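Side-chain contacts in alpha-galacturonidase (Bacillus subtilis, PDB 3FEF), which hydrolyses alpha-1,4-di-galacturonate and the chromogenic substrate p-nitrophenyl-alpha-D-galacturonic acid, as an NAD- and manganese-dependent glycosidase of family 4 that assembles as a homotetramer: residues Val329-Ile332 against Ala333-Gly337; Arg20-Met23 against Ser24-Ile28; His252-Ala255 against Phe256-Glu260; Ile218-Leu221 against Pro222-Arg225. One frame throughout, in Å; residues are numbered along the deposited sequence.

Contact 1: Val329-Ile332 against Ala333-Gly337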
# COMPACT_ATOMS: atom_id res chain seq x y z
N VAL A 329 25.93 -14.89 19.00
CA VAL A 329 27.03 -14.05 19.47
C VAL A 329 27.64 -13.14 18.39
O VAL A 329 28.03 -12.00 18.67
CB VAL A 329 28.11 -14.91 20.10
CG1 VAL A 329 29.36 -14.07 20.41
CG2 VAL A 329 27.54 -15.55 21.37
N ASN A 330 27.74 -13.65 17.17
CA ASN A 330 28.13 -12.84 16.04
C ASN A 330 27.16 -11.68 15.85
O ASN A 330 27.56 -10.56 15.56
CB ASN A 330 28.17 -13.68 14.77
CG ASN A 330 29.37 -14.63 14.73
OD1 ASN A 330 30.33 -14.46 15.48
ND2 ASN A 330 29.31 -15.63 13.85
N ILE A 331 25.87 -11.96 16.03
CA ILE A 331 24.84 -10.97 15.85
C ILE A 331 24.93 -9.94 16.96
O ILE A 331 24.79 -8.75 16.71
CB ILE A 331 23.42 -11.59 15.85
CG1 ILE A 331 23.19 -12.44 14.59
CG2 ILE A 331 22.35 -10.50 15.93
CD1 ILE A 331 21.80 -13.08 14.55
N ILE A 332 25.19 -10.40 18.18
CA ILE A 332 25.36 -9.46 19.29
C ILE A 332 26.57 -8.55 19.02
O ILE A 332 26.49 -7.32 19.16
CB ILE A 332 25.54 -10.21 20.62
CG1 ILE A 332 24.25 -10.93 21.00
CG2 ILE A 332 26.01 -9.26 21.73
CD1 ILE A 332 24.42 -11.98 22.13
N ALA A 333 27.70 -9.14 18.63
CA ALA A 333 28.87 -8.32 18.29
C ALA A 333 28.54 -7.27 17.22
O ALA A 333 28.97 -6.12 17.31
CB ALA A 333 30.04 -9.19 17.84
N ALA A 334 27.78 -7.66 16.20
CA ALA A 334 27.45 -6.73 15.13
C ALA A 334 26.57 -5.62 15.70
O ALA A 334 26.70 -4.45 15.34
CB ALA A 334 26.75 -7.45 13.99
N LEU A 335 25.67 -5.98 16.60
CA LEU A 335 24.77 -4.99 17.17
C LEU A 335 25.53 -3.99 18.01
O LEU A 335 25.09 -2.86 18.16
CB LEU A 335 23.65 -5.66 17.97
CG LEU A 335 22.58 -6.28 17.06
CD1 LEU A 335 21.63 -7.14 17.86
CD2 LEU A 335 21.81 -5.19 16.31
N LEU A 336 26.68 -4.39 18.53
CA LEU A 336 27.51 -3.49 19.34
C LEU A 336 28.51 -2.69 18.51
O LEU A 336 29.25 -1.86 19.03
CB LEU A 336 28.24 -4.27 20.43
CG LEU A 336 27.28 -4.91 21.44
CD1 LEU A 336 27.92 -6.05 22.19
CD2 LEU A 336 26.73 -3.87 22.39
N GLY A 337 28.51 -2.94 17.20
CA GLY A 337 29.40 -2.21 16.31
C GLY A 337 30.75 -2.89 16.15
O GLY A 337 31.65 -2.32 15.55

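Contact 2: Arg20-Met23 against Ser24-Ile28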
# COMPACT_ATOMS: atom_id res chain seq x y z
N ARG A 20 23.54 -23.00 26.55
CA ARG A 20 24.84 -23.67 26.45
C ARG A 20 25.59 -23.25 25.19
O ARG A 20 26.77 -22.90 25.24
CB ARG A 20 24.65 -25.20 26.41
CG ARG A 20 24.16 -25.79 27.70
CD ARG A 20 25.15 -25.52 28.82
NE ARG A 20 24.49 -25.73 30.09
CZ ARG A 20 24.26 -26.93 30.61
NH1 ARG A 20 24.67 -28.01 29.96
NH2 ARG A 20 23.62 -27.05 31.78
N SER A 21 24.90 -23.29 24.07
CA SER A 21 25.47 -22.84 22.81
C SER A 21 25.93 -21.38 22.89
O SER A 21 27.02 -21.02 22.45
CB SER A 21 24.45 -23.04 21.69
OG SER A 21 24.33 -21.85 20.94
N LEU A 22 25.10 -20.53 23.49
CA LEU A 22 25.52 -19.16 23.73
C LEU A 22 26.80 -19.11 24.58
O LEU A 22 27.72 -18.35 24.30
CB LEU A 22 24.39 -18.38 24.42
CG LEU A 22 24.81 -17.07 25.08
CD1 LEU A 22 25.04 -15.99 24.03
CD2 LEU A 22 23.80 -16.63 26.14
N MSE A 23 26.86 -19.92 25.63
CA MSE A 23 28.03 -19.91 26.51
C MSE A 23 29.31 -20.29 25.77
O MSE A 23 30.34 -19.62 25.89
CB MSE A 23 27.81 -20.84 27.70
CG MSE A 23 26.76 -20.33 28.65
SE MSE A 23 26.35 -21.60 30.08
CE MSE A 23 24.56 -20.93 30.46
N SER A 24 29.25 -21.38 25.02
CA SER A 24 30.39 -21.79 24.19
C SER A 24 30.86 -20.66 23.30
O SER A 24 32.05 -20.37 23.23
CB SER A 24 30.04 -23.02 23.36
OG SER A 24 29.83 -24.12 24.23
N ASP A 25 29.92 -19.99 22.63
CA ASP A 25 30.30 -18.94 21.70
C ASP A 25 30.87 -17.74 22.45
O ASP A 25 31.86 -17.13 22.01
CB ASP A 25 29.14 -18.57 20.77
CG ASP A 25 28.92 -19.62 19.71
OD1 ASP A 25 29.90 -20.34 19.41
OD2 ASP A 25 27.80 -19.77 19.20
N LEU A 26 30.28 -17.42 23.59
CA LEU A 26 30.80 -16.31 24.38
C LEU A 26 32.21 -16.61 24.87
O LEU A 26 33.06 -15.72 24.95
CB LEU A 26 29.90 -16.01 25.58
CG LEU A 26 28.57 -15.33 25.25
CD1 LEU A 26 27.77 -15.17 26.55
CD2 LEU A 26 28.82 -13.98 24.61
N SER A 27 32.45 -17.86 25.22
CA SER A 27 33.70 -18.16 25.89
C SER A 27 34.89 -17.99 24.95
O SER A 27 36.00 -17.74 25.41
CB SER A 27 33.67 -19.57 26.50
OG SER A 27 33.79 -20.54 25.48
N ILE A 28 34.67 -18.10 23.65
CA ILE A 28 35.77 -17.95 22.69
C ILE A 28 35.85 -16.61 21.94
O ILE A 28 36.79 -16.39 21.20
CB ILE A 28 35.80 -19.08 21.64
CG1 ILE A 28 34.46 -19.19 20.92
CG2 ILE A 28 36.18 -20.40 22.30
CD1 ILE A 28 34.39 -20.37 19.97

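Contact 3: His252-Ala255 against Phe256-Glu260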
# COMPACT_ATOMS: atom_id res chain seq x y z
N HIS A 252 16.73 -35.72 2.74
CA HIS A 252 16.30 -34.59 1.91
C HIS A 252 15.32 -34.93 0.79
O HIS A 252 15.16 -34.15 -0.16
CB HIS A 252 17.53 -33.92 1.32
CG HIS A 252 18.56 -33.61 2.35
ND1 HIS A 252 19.63 -34.45 2.60
CD2 HIS A 252 18.66 -32.58 3.22
CE1 HIS A 252 20.36 -33.93 3.57
NE2 HIS A 252 19.80 -32.80 3.97
N ARG A 253 14.67 -36.09 0.88
CA ARG A 253 13.64 -36.47 -0.09
C ARG A 253 12.50 -35.45 -0.13
O ARG A 253 11.93 -35.19 -1.19
CB ARG A 253 13.09 -37.86 0.22
CG ARG A 253 14.12 -38.97 -0.06
CD ARG A 253 13.44 -40.27 -0.50
NE ARG A 253 12.78 -40.13 -1.79
CZ ARG A 253 11.53 -40.52 -2.01
NH1 ARG A 253 10.84 -41.08 -1.02
NH2 ARG A 253 10.99 -40.38 -3.21
N VAL A 254 12.15 -34.91 1.03
CA VAL A 254 11.05 -33.96 1.09
C VAL A 254 11.45 -32.65 0.39
O VAL A 254 10.68 -32.08 -0.37
CB VAL A 254 10.60 -33.66 2.54
CG1 VAL A 254 9.47 -32.59 2.53
CG2 VAL A 254 10.11 -34.95 3.24
N ALA A 255 12.68 -32.20 0.65
CA ALA A 255 13.19 -31.02 -0.00
C ALA A 255 13.28 -31.19 -1.52
O ALA A 255 12.98 -30.26 -2.27
CB ALA A 255 14.57 -30.62 0.58
N PHE A 256 13.72 -32.36 -1.98
CA PHE A 256 13.80 -32.59 -3.42
C PHE A 256 12.41 -32.58 -4.04
O PHE A 256 12.22 -32.06 -5.13
CB PHE A 256 14.52 -33.91 -3.76
CG PHE A 256 15.97 -33.91 -3.39
CD1 PHE A 256 16.74 -32.77 -3.58
CD2 PHE A 256 16.57 -35.04 -2.86
CE1 PHE A 256 18.09 -32.76 -3.23
CE2 PHE A 256 17.92 -35.03 -2.51
CZ PHE A 256 18.68 -33.89 -2.69
N ASP A 257 11.45 -33.16 -3.33
CA ASP A 257 10.09 -33.25 -3.83
C ASP A 257 9.46 -31.85 -3.94
O ASP A 257 8.82 -31.55 -4.93
CB ASP A 257 9.26 -34.16 -2.92
CG ASP A 257 7.89 -34.48 -3.50
OD1 ASP A 257 7.84 -35.20 -4.51
OD2 ASP A 257 6.85 -34.02 -2.94
N LEU A 258 9.65 -31.01 -2.93
CA LEU A 258 9.14 -29.64 -2.97
C LEU A 258 9.83 -28.83 -4.05
O LEU A 258 9.18 -28.04 -4.74
CB LEU A 258 9.32 -28.93 -1.63
CG LEU A 258 8.63 -29.66 -0.48
CD1 LEU A 258 8.64 -28.84 0.78
CD2 LEU A 258 7.22 -30.04 -0.85
N PHE A 259 11.14 -29.02 -4.21
CA PHE A 259 11.83 -28.32 -5.31
C PHE A 259 11.21 -28.60 -6.69
O PHE A 259 11.01 -27.68 -7.46
CB PHE A 259 13.33 -28.63 -5.38
CG PHE A 259 14.01 -27.95 -6.55
CD1 PHE A 259 14.39 -26.61 -6.47
CD2 PHE A 259 14.21 -28.63 -7.75
CE1 PHE A 259 15.00 -25.96 -7.56
CE2 PHE A 259 14.82 -27.99 -8.86
CZ PHE A 259 15.21 -26.66 -8.76
N GLU A 260 10.98 -29.87 -7.01
CA GLU A 260 10.40 -30.26 -8.31
C GLU A 260 9.06 -29.62 -8.52
O GLU A 260 8.68 -29.26 -9.62
CB GLU A 260 10.17 -31.78 -8.37
CG GLU A 260 11.40 -32.58 -8.10
CD GLU A 260 12.44 -32.33 -9.14
OE1 GLU A 260 12.03 -32.00 -10.27
OE2 GLU A 260 13.65 -32.44 -8.83

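Contact 4: Ile218-Leu221 against Pro222-Arg225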
# COMPACT_ATOMS: atom_id res chain seq x y z
N ILE A 218 29.49 -19.09 -9.26
CA ILE A 218 28.66 -20.18 -9.75
C ILE A 218 27.21 -20.11 -9.26
O ILE A 218 26.96 -19.94 -8.07
CB ILE A 218 29.28 -21.54 -9.36
CG1 ILE A 218 30.64 -21.73 -10.02
CG2 ILE A 218 28.35 -22.68 -9.72
CD1 ILE A 218 31.66 -22.48 -9.15
N ASP A 219 26.27 -20.25 -10.18
CA ASP A 219 24.86 -20.31 -9.83
C ASP A 219 24.51 -21.71 -9.30
O ASP A 219 24.72 -22.69 -9.99
CB ASP A 219 24.01 -20.02 -11.06
CG ASP A 219 22.55 -19.87 -10.73
OD1 ASP A 219 22.12 -20.31 -9.64
OD2 ASP A 219 21.82 -19.34 -11.59
N LEU A 220 23.99 -21.79 -8.09
CA LEU A 220 23.74 -23.10 -7.49
C LEU A 220 22.38 -23.67 -7.87
O LEU A 220 22.15 -24.87 -7.67
CB LEU A 220 23.90 -23.08 -5.96
CG LEU A 220 25.28 -22.62 -5.47
CD1 LEU A 220 25.39 -22.73 -3.95
CD2 LEU A 220 26.36 -23.42 -6.13
N LEU A 221 21.48 -22.86 -8.42
CA LEU A 221 20.13 -23.37 -8.65
C LEU A 221 20.03 -24.45 -9.71
O LEU A 221 19.33 -25.44 -9.51
CB LEU A 221 19.07 -22.27 -8.86
CG LEU A 221 18.27 -22.24 -7.55
CD1 LEU A 221 18.85 -21.22 -6.56
CD2 LEU A 221 16.78 -22.03 -7.78
N PRO A 222 20.72 -24.26 -10.86
CA PRO A 222 20.78 -25.29 -11.90
C PRO A 222 21.43 -26.57 -11.40
O PRO A 222 21.03 -27.65 -11.79
CB PRO A 222 21.65 -24.63 -12.99
CG PRO A 222 21.35 -23.16 -12.83
CD PRO A 222 21.26 -22.97 -11.33
N ILE A 223 22.44 -26.43 -10.54
CA ILE A 223 23.12 -27.57 -9.96
C ILE A 223 22.22 -28.33 -8.99
O ILE A 223 22.24 -29.56 -8.96
CB ILE A 223 24.40 -27.14 -9.21
CG1 ILE A 223 25.41 -26.56 -10.20
CG2 ILE A 223 25.00 -28.32 -8.48
CD1 ILE A 223 26.73 -26.18 -9.55
N PHE A 224 21.43 -27.61 -8.20
CA PHE A 224 20.52 -28.29 -7.30
C PHE A 224 19.45 -29.03 -8.12
O PHE A 224 18.96 -30.07 -7.71
CB PHE A 224 19.87 -27.31 -6.34
CG PHE A 224 19.03 -27.96 -5.29
CD1 PHE A 224 17.72 -28.33 -5.55
CD2 PHE A 224 19.55 -28.21 -4.03
CE1 PHE A 224 16.94 -28.91 -4.55
CE2 PHE A 224 18.80 -28.80 -3.04
CZ PHE A 224 17.48 -29.14 -3.30
N ARG A 225 19.10 -28.50 -9.28
CA ARG A 225 18.13 -29.18 -10.11
C ARG A 225 18.66 -30.56 -10.57
O ARG A 225 17.95 -31.56 -10.47
CB ARG A 225 17.69 -28.30 -11.30
CG ARG A 225 16.81 -29.05 -12.32
CD ARG A 225 15.89 -28.14 -13.14
NE ARG A 225 16.36 -26.75 -13.27
CZ ARG A 225 17.55 -26.39 -13.76
NH1 ARG A 225 17.86 -25.10 -13.84
NH2 ARG A 225 18.43 -27.31 -14.17

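Contact 1: Val329-Ile332 against Ala333-Gly337
In I331 and I332 the first torsion (chi1 near -68°) puts CG1 beside the backbone N, which leaves CG2 anti to it, while L335 and L336 hold CG anti to their own carbonyl carbon; with these choices each isoleucine methyl meets the leucine one turn further on. I331 CG2 lies 3.9 Å from L335 CD1, the two side chains running side by side in the same direction. I332 and L336 repeat this on an adjoining strip of the helix, I332 CG2 touching L336 CD1 at 3.8 Å. Each leucine also bends over the carbonyl that its own N-H uses: L335 CG sits 3.3 Å from I331 O, and L336 CG lies close to I332 O. Beneath the side chains, four i to i+4 backbone bonds tie the segments. The first, A333 N to V329 O, is almost straight (171°, 2.9 Å), whereas the last, L336 N to I332 O, is bent to 136° as the helix runs out. G337, with positive phi, closes it in a Schellman motif, its N bonding A334 O at 3.0 Å; a side chain there would jam against the carbonyl before it. Strand 361-369 lies against I331, A334 and L335 through I368. N330 ND2 is hydrogen-bonded to E327 OE1, and its side chain touches R31, part of the probable NAD-binding region. Across the segments the side chains meet through hydrocarbon alone, and the polarity lies in the peptide groups, so the buried part of this short helix in the C-terminal domain offers its neighbours a greasy surface.

Contact 2: Arg20-Met23 against Ser24-Ile28
Apolar contact falls to L22 and L26, whose side chains cross obliquely: L22 CD1 reaches L26 CG at 3.8 Å and packs on L26 CD1 as well. L22 gets there with CG anti to the backbone N (chi1 164°), whereas L26 keeps CG beside its own N. Cutting L22 back to an alanine here would probably open a gap beside L26 and leave V329 of helix 328-335 without one of its packing partners. Backbone bonds join the segments in the i to i+4 pattern, from S24 N to R20 O at 2.9 Å to S27 N to M23 O at 2.8 Å, the latter bent to 140°. Among the polar side chains, S27 OG swings back between its N and carbonyl carbon (chi1 74°) and donates to S24 O at 2.8 Å, giving that carbonyl a hydroxyl partner. The other polar ends are held by residues beyond the helix: R20 NE by N49, S24 OG by A320 O, D25 OD2 by S324 OG. Selenomethionine M23 runs extended beyond CG toward Y63 and N49. Helix 18-28 links strands 6-11 and 34-39 in a beta-alpha-beta crossover, the first of the Rossmann-type domain, and belongs to the probable NAD-binding region.

Contact 3: His252-Ala255 against Phe256-Glu260
H252 holds the N-cap position of helix 253-262, and its carbonyl O lies over one face of the F256 ring, 3.2 Å from CD2 and 3.3 Å from CG. F256 has its CG anti to the carbonyl carbon (chi1 -66°), and chi2 of -39° turns the ring so that CE2 also meets H252 CB at 4.0 Å. The same oxygen accepts F256 N at 2.9 Å, a bond that brings the ring close over it. At the helix start the H252 imidazole bonds Y236 O through ND1, while the D270 carboxylate accepts from V254 N and A255 N, through OD2 and OD1 respectively, so that one side chain meets both of these first-turn N-H groups. One turn on, V254 CG1 and L258 CD1 make a loose methyl contact at 4.2 Å, while L258 CG rides over V254 O. A255 O accepts F259 N at 2.9 Å. D257 instead has CG anti to its N, and its carboxylate bonds Y281 and forms a salt bridge with R425 of a second subunit; R253, bonded through NE to G232 O and in cation-pi contact with W288, leaves its NH2 well apart from that carboxylate. The F259 ring packs against F224, and E260 OE2 lies at its edge, in its plane; that same oxygen is hydrogen-bonded to S228 OG.

Contact 4: Ile218-Leu221 against Pro222-Arg225
D219 OD1 accepts L221 N at 2.9 Å and rests against P222 CD at 3.3 Å, so one carboxylate oxygen meets both the helix's early N-H and the ring that follows it. D219 is the N-cap of helix 220-231, which strand 218-219 enters directly. The capping bond is fairly straight at the hydrogen (163°), yet L221 N approaches from above the carboxylate plane, 40° out of it. CG anti to the backbone N of D219 (chi1 -172°) carries the carboxylate forward over the first turn; the two side chains, D219 and P222, cross at about a right angle, OD2 touching P222 CD and CG. A proline fits at this place because first-turn nitrogens have no helical acceptor before them. Replacing D219 by an alanine here would probably leave L221 N without its capping acceptor and strip the proline ring of its carboxylate neighbour. The bonds i to i+4 begin with F224 N to L220 O at 2.9 Å. On another side of the turn I223 reaches back toward the strand: its CD1 meets I218 CG2 at 3.9 Å, the two chains crossing, and also comes near L220 CD2. Helix 171-187 packs on L220, I223 and F224, while R370 of a third subunit lies on D219. The antiparallel sheet containing strand 207-215 meets the helix start through A213, bonded by backbone to L220. L221 CB stands 3.4 Å from P222 CD, a closeness that goes with the peptide link between these two neighbours.

The four contacts form two touching pairs. V329 of contact 1 packs into contact 2, its CG2 3.5 Å from D25 CB and 3.7 Å from L22 CD1, joining the C-terminal domain to the Rossmann-type domain. Contacts 3 and 4 meet through aromatic rings: F259 and F224 lie edge-to-face, and F256 CE1 is 3.7 Å from F224 CZ. The pairs stand well apart, contacts 1 and 3 having centres about 35 Å from each other. S21 of contact 2 is about 8 Å, side chain to side chain, from H170, the probable proton donor, and about 12 Å from the magnesium ion; I331 of contact 1 lies about 13 Å from that metal. Contact 4 is remote from the annotated sites.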